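PDB 4F3N: uncharacterized ACR, COG1565 superfamily from Burkholderia thailandensis, which is of unknown function but probably acts as an S-adenosyl-L-methionine-dependent methyltransferase, perhaps one that symmetrically methylates protein arginines. Local coordinates for residues Val210-Glu215 with Phe295-Gly300; Val341-Ile346 with Lys408-Ser413. All coordinates share one frame; numbering follows the deposited sequence.

Interaction 1: Val210-Glu215 with Phe295-Gly300; sequences VVVGNE and FFIDYG. With EDO (1,2-ethanediol), chain D.
Val211 and Phe295 open a run of four backbone hydrogen bonds that zips strand 210-214 to strand 293-298, neighbouring parallel strands in the central mixed sheet of a Rossmann-like methyltransferase fold. Phe295 N donates to Val211 O (2.8 Å), Gly213 N to Phe295 O, Ile297 N to Gly213 O, and Glu215 N to Ile297 O. On the face carrying Val212 and Asn214, Val210 CG1 meets the Phe295 ring at its edge, 3.7 Å from CD2. On the other face Gly213 brings no side chain, and the Phe296 ring comes close to its backbone, CD1 lying 4.0 Å from Gly213 CA. Beside the strand pair, a water bridges Gly213 O and Asp298 OD2 by hydrogen bonds, while Asp298 OD1 accepts from Tyr299 N through its anti lone pair. Glu215 OE1 lies at the edge of the Tyr299 ring and is hydrogen-bonded to Thr113 OG1 and to a second water, which also bonds Tyr299 OH. In Asn214, which binds S-adenosyl-L-homocysteine in a crystal structure of this protein, CG is anti to N (chi1 -178°) and chi2 (40°) turns OD1 onto Ile297 CB. Asn214 ND2 bonds O2 of 1,2-ethanediol, probably from the crystallisation liquor, at 3.0 Å and 172°.

Interaction 2: Val341-Ile346 with Lys408-Ser413; sequences VEFSAI and KVIAFS
The Phe343 ring sits against Lys408 and Ile410, with Val341 CG1 from its own segment over the centre of one face, 3.7 Å above the plane. Ile410 CG2 reaches the ring edge near its plane, 3.8 Å from Phe343 CE1, and Lys408 applies its methylenes obliquely at the far end, CG lying 3.6 Å from Phe343 CE2. The second ring, Phe412, receives the Ile346 carbonyl obliquely, with Ile346 O 3.3 Å from Phe412 CZ, while the Ile346 side chain crosses it at about a right angle. Ile346 CG2 bridges the two strand residues, 4.1 Å from both Ile410 CG2 and Phe412 CE2. These contacts lay the first turn of helix 343-352 on one face of strand 407-414, at the point where the chain passes from strand 336-342 into the helix. Glu342 occupies the N-cap: its OE2 accepts from Ala345 N at 3.2 Å and, weakly, from Ser344 N. With CB already facing the strand, Phe343 CG beside the backbone N (chi1 -78°) sets the ring there. Lys408 bends at chi2 (-65°), and its NZ ends on the carbonyl oxygens of Glu405, Leu406 and Gly300. The helix thus meets the strand mainly by apolar packing, with one carbonyl against a ring, while the Glu342 carboxylate receives N-H groups of the first turn and carbonyls take up the buried ammonium.

Interactions 1 and 2 have centres 8 Å apart and share the central sheet, in which strand 407-414 runs antiparallel beside strand 293-298. Two probable backbone hydrogen bonds connect them directly: Lys408 N with Asp298 O, and Val341 N with Tyr299 O, both at 2.8 Å. The second follows the corner the chain turns at Tyr299, where it leaves the central sheet for the one containing strand 336-342. Side chains pack there too, Val341 CG2 lying 3.6 Å from Asp298 CG. Interaction 1 reaches the S-adenosyl-L-homocysteine site directly through Asn214 and, through Glu215, by the bond to Thr113; the side chain of Phe343 in interaction 2 stays about 10 Å from that of Asn214, so it does not meet that residue.

Interaction 1: Val210-Glu215 with Phe295-Gly300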
loop_
_atom_site.group_PDB
_atom_site.type_symbol
_atom_site.label_atom_id
_atom_site.label_comp_id
_atom_site.label_asym_id
_atom_site.label_seq_id
_atom_site.Cartn_x
_atom_site.Cartn_y
_atom_site.Cartn_z
ATOM N N VAL A 210 -16.286 2.848 6.510
ATOM C CA VAL A 210 -15.285 1.835 6.092
ATOM C C VAL A 210 -14.134 2.530 5.342
ATOM O O VAL A 210 -14.346 3.265 4.365
ATOM C CB VAL A 210 -15.858 0.715 5.224
ATOM C CG1 VAL A 210 -14.714 -0.126 4.647
ATOM C CG2 VAL A 210 -16.833 -0.144 6.008
ATOM N N VAL A 211 -12.933 2.320 5.868
ATOM C CA VAL A 211 -11.719 2.880 5.270
ATOM C C VAL A 211 -11.091 1.764 4.416
ATOM O O VAL A 211 -11.075 0.581 4.792
ATOM C CB VAL A 211 -10.720 3.329 6.352
ATOM C CG1 VAL A 211 -9.434 3.875 5.723
ATOM C CG2 VAL A 211 -11.410 4.273 7.345
ATOM N N VAL A 212 -10.614 2.164 3.249
ATOM C CA VAL A 212 -9.952 1.248 2.273
ATOM C C VAL A 212 -8.549 1.790 1.922
ATOM O O VAL A 212 -8.381 2.970 1.571
ATOM C CB VAL A 212 -10.767 1.054 0.997
ATOM C CG1 VAL A 212 -9.984 0.143 0.016
ATOM C CG2 VAL A 212 -12.132 0.434 1.288
ATOM N N GLY A 213 -7.506 0.969 2.101
ATOM C CA GLY A 213 -6.144 1.351 1.725
ATOM C C GLY A 213 -5.579 0.238 0.859
ATOM O O GLY A 213 -5.094 -0.757 1.380
ATOM N N ASN A 214 -5.669 0.403 -0.461
ATOM C CA ASN A 214 -5.249 -0.592 -1.407
ATOM C C ASN A 214 -3.883 -0.270 -1.998
ATOM O O ASN A 214 -3.761 0.722 -2.704
ATOM C CB ASN A 214 -6.283 -0.564 -2.508
ATOM C CG ASN A 214 -6.029 -1.564 -3.557
ATOM O OD1 ASN A 214 -5.634 -2.706 -3.287
ATOM N ND2 ASN A 214 -6.343 -1.150 -4.829
ATOM N N GLU A 215 -2.875 -1.087 -1.707
ATOM C CA GLU A 215 -1.510 -0.792 -2.107
ATOM C C GLU A 215 -1.038 0.618 -1.747
ATOM O O GLU A 215 -0.380 1.291 -2.568
ATOM C CB GLU A 215 -1.373 -1.081 -3.612
ATOM C CG GLU A 215 -1.298 -2.565 -3.852
ATOM C CD GLU A 215 -0.979 -2.902 -5.296
ATOM O OE1 GLU A 215 0.135 -2.634 -5.692
ATOM O OE2 GLU A 215 -1.893 -3.339 -5.996
ATOM N N PHE A 295 -9.830 -1.674 5.966
ATOM C CA PHE A 295 -9.218 -2.769 5.215
ATOM C C PHE A 295 -7.951 -2.262 4.542
ATOM O O PHE A 295 -8.014 -1.243 3.857
ATOM C CB PHE A 295 -10.131 -3.245 4.098
ATOM C CG PHE A 295 -11.456 -3.857 4.572
ATOM C CD1 PHE A 295 -11.586 -5.246 4.713
ATOM C CD2 PHE A 295 -12.524 -3.055 4.841
ATOM C CE1 PHE A 295 -12.790 -5.829 5.100
ATOM C CE2 PHE A 295 -13.725 -3.612 5.233
ATOM C CZ PHE A 295 -13.851 -4.996 5.351
ATOM N N PHE A 296 -6.835 -2.961 4.751
ATOM C CA PHE A 296 -5.593 -2.729 4.016
ATOM C C PHE A 296 -5.238 -3.933 3.189
ATOM O O PHE A 296 -5.228 -5.040 3.710
ATOM C CB PHE A 296 -4.461 -2.371 4.978
ATOM C CG PHE A 296 -4.738 -1.123 5.767
ATOM C CD1 PHE A 296 -4.605 0.139 5.192
ATOM C CD2 PHE A 296 -5.169 -1.210 7.073
ATOM C CE1 PHE A 296 -4.850 1.300 5.944
ATOM C CE2 PHE A 296 -5.473 -0.059 7.797
ATOM C CZ PHE A 296 -5.300 1.179 7.237
ATOM N N ILE A 297 -5.040 -3.729 1.891
ATOM C CA ILE A 297 -4.709 -4.766 0.949
ATOM C C ILE A 297 -3.306 -4.483 0.454
ATOM O O ILE A 297 -3.035 -3.364 -0.022
ATOM C CB ILE A 297 -5.655 -4.742 -0.276
ATOM C CG1 ILE A 297 -7.123 -4.835 0.229
ATOM C CG2 ILE A 297 -5.336 -5.917 -1.236
ATOM C CD1 ILE A 297 -7.940 -3.600 -0.078
ATOM N N ASP A 298 -2.414 -5.450 0.583
ATOM C CA ASP A 298 -1.038 -5.221 0.146
ATOM C C ASP A 298 -0.240 -6.495 0.155
ATOM O O ASP A 298 -0.599 -7.499 0.787
ATOM C CB ASP A 298 -0.370 -4.170 1.046
ATOM C CG ASP A 298 0.364 -3.096 0.297
ATOM O OD1 ASP A 298 1.031 -3.398 -0.742
ATOM O OD2 ASP A 298 0.281 -1.922 0.740
ATOM N N TYR A 299 0.878 -6.436 -0.549
ATOM C CA TYR A 299 1.835 -7.534 -0.537
ATOM C C TYR A 299 2.768 -7.465 0.659
ATOM O O TYR A 299 3.245 -6.390 1.079
ATOM C CB TYR A 299 2.588 -7.576 -1.856
ATOM C CG TYR A 299 3.098 -6.232 -2.382
ATOM C CD1 TYR A 299 2.322 -5.449 -3.261
ATOM C CD2 TYR A 299 4.340 -5.750 -2.017
ATOM C CE1 TYR A 299 2.794 -4.252 -3.774
ATOM C CE2 TYR A 299 4.812 -4.517 -2.513
ATOM C CZ TYR A 299 4.037 -3.790 -3.391
ATOM O OH TYR A 299 4.488 -2.583 -3.881
ATOM N N GLY A 300 2.970 -8.605 1.268
ATOM C CA GLY A 300 3.805 -8.714 2.456
ATOM C C GLY A 300 3.528 -9.934 3.302
ATOM O O GLY A 300 2.922 -10.896 2.815
HETATM C C1 EDO D . -6.974 -4.989 -8.374
HETATM O O1 EDO D . -5.820 -5.701 -8.013
HETATM C C2 EDO D . -7.281 -4.025 -7.250
HETATM O O2 EDO D . -6.332 -2.949 -7.196
HETATM O O HOH W 1 -2.170 -0.859 1.585
HETATM O O HOH W 2 2.491 -1.224 -5.408
#

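Interaction 2: Val341-Ile346 with Lys408-Ser413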
loop_
_atom_site.group_PDB
_atom_site.type_symbol
_atom_site.label_atom_id
_atom_site.label_comp_id
_atom_site.label_asym_id
_atom_site.label_seq_id
_atom_site.Cartn_x
_atom_site.Cartn_y
_atom_site.Cartn_z
ATOM N N VAL A 341 4.935 -5.154 2.939
ATOM C CA VAL A 341 4.412 -4.783 4.202
ATOM C C VAL A 341 4.680 -5.852 5.244
ATOM O O VAL A 341 4.551 -7.062 4.973
ATOM C CB VAL A 341 2.888 -4.525 4.048
ATOM C CG1 VAL A 341 2.220 -4.301 5.388
ATOM C CG2 VAL A 341 2.676 -3.373 3.090
ATOM N N GLU A 342 5.022 -5.412 6.450
ATOM C CA GLU A 342 5.286 -6.329 7.563
ATOM C C GLU A 342 4.054 -6.312 8.446
ATOM O O GLU A 342 3.815 -5.363 9.206
ATOM C CB GLU A 342 6.584 -5.924 8.265
ATOM C CG GLU A 342 7.118 -6.992 9.200
ATOM C CD GLU A 342 6.472 -6.925 10.543
ATOM O OE1 GLU A 342 6.984 -6.167 11.378
ATOM O OE2 GLU A 342 5.464 -7.611 10.759
ATOM N N PHE A 343 3.203 -7.332 8.274
ATOM C CA PHE A 343 1.844 -7.288 8.818
ATOM C C PHE A 343 1.728 -7.439 10.328
ATOM O O PHE A 343 0.705 -7.029 10.890
ATOM C CB PHE A 343 0.923 -8.280 8.089
ATOM C CG PHE A 343 0.465 -7.791 6.759
ATOM C CD1 PHE A 343 -0.572 -6.894 6.665
ATOM C CD2 PHE A 343 1.079 -8.196 5.607
ATOM C CE1 PHE A 343 -0.983 -6.424 5.446
ATOM C CE2 PHE A 343 0.674 -7.772 4.371
ATOM C CZ PHE A 343 -0.386 -6.857 4.281
ATOM N N SER A 344 2.740 -7.996 11.002
ATOM C CA SER A 344 2.682 -8.097 12.472
ATOM C C SER A 344 2.733 -6.712 13.129
ATOM O O SER A 344 1.941 -6.407 14.012
ATOM C CB SER A 344 3.807 -8.987 13.007
ATOM O OG SER A 344 3.708 -10.273 12.426
ATOM N N ALA A 345 3.627 -5.881 12.651
ATOM C CA ALA A 345 3.740 -4.502 13.089
ATOM C C ALA A 345 2.474 -3.717 12.746
ATOM O O ALA A 345 2.055 -2.887 13.547
ATOM C CB ALA A 345 4.938 -3.847 12.444
ATOM N N ILE A 346 1.904 -3.959 11.556
ATOM C CA ILE A 346 0.606 -3.332 11.210
ATOM C C ILE A 346 -0.484 -3.773 12.184
ATOM O O ILE A 346 -1.235 -2.949 12.707
ATOM C CB ILE A 346 0.214 -3.630 9.740
ATOM C CG1 ILE A 346 1.243 -3.052 8.791
ATOM C CG2 ILE A 346 -1.197 -3.094 9.391
ATOM C CD1 ILE A 346 1.591 -1.581 9.020
ATOM N N LYS A 408 -2.101 -9.820 0.800
ATOM C CA LYS A 408 -2.804 -10.117 2.035
ATOM C C LYS A 408 -3.849 -9.049 2.247
ATOM O O LYS A 408 -3.763 -7.948 1.689
ATOM C CB LYS A 408 -1.876 -10.123 3.265
ATOM C CG LYS A 408 -0.584 -10.923 3.100
ATOM C CD LYS A 408 -0.864 -12.427 2.916
ATOM C CE LYS A 408 0.424 -13.267 3.035
ATOM N NZ LYS A 408 1.375 -13.048 1.895
ATOM N N VAL A 409 -4.876 -9.401 3.019
ATOM C CA VAL A 409 -5.820 -8.416 3.515
ATOM C C VAL A 409 -5.806 -8.455 5.032
ATOM O O VAL A 409 -5.990 -9.532 5.620
ATOM C CB VAL A 409 -7.241 -8.707 3.031
ATOM C CG1 VAL A 409 -8.160 -7.605 3.489
ATOM C CG2 VAL A 409 -7.285 -8.828 1.466
ATOM N N ILE A 410 -5.624 -7.281 5.643
ATOM C CA ILE A 410 -5.787 -7.108 7.094
ATOM C C ILE A 410 -6.902 -6.073 7.329
ATOM O O ILE A 410 -7.045 -5.130 6.564
ATOM C CB ILE A 410 -4.452 -6.721 7.789
ATOM C CG1 ILE A 410 -4.547 -6.902 9.302
ATOM C CG2 ILE A 410 -4.011 -5.276 7.448
ATOM C CD1 ILE A 410 -3.151 -7.037 9.949
ATOM N N ALA A 411 -7.732 -6.293 8.343
ATOM C CA ALA A 411 -8.795 -5.375 8.648
ATOM C C ALA A 411 -8.912 -5.155 10.149
ATOM O O ALA A 411 -8.688 -6.076 10.930
ATOM C CB ALA A 411 -10.120 -5.885 8.098
ATOM N N PHE A 412 -9.255 -3.935 10.513
ATOM C CA PHE A 412 -9.505 -3.503 11.878
ATOM C C PHE A 412 -10.932 -2.970 11.987
ATOM O O PHE A 412 -11.542 -2.519 10.998
ATOM C CB PHE A 412 -8.505 -2.400 12.255
ATOM C CG PHE A 412 -7.070 -2.806 12.131
ATOM C CD1 PHE A 412 -6.483 -3.556 13.124
ATOM C CD2 PHE A 412 -6.320 -2.488 10.993
ATOM C CE1 PHE A 412 -5.159 -3.959 13.008
ATOM C CE2 PHE A 412 -5.003 -2.884 10.882
ATOM C CZ PHE A 412 -4.420 -3.586 11.906
ATOM N N SER A 413 -11.473 -2.951 13.195
ATOM C CA SER A 413 -12.834 -2.522 13.367
ATOM C C SER A 413 -13.101 -1.938 14.740
ATOM O O SER A 413 -12.340 -2.131 15.680
ATOM C CB SER A 413 -13.833 -3.649 13.104
ATOM O OG SER A 413 -13.618 -4.740 13.990
#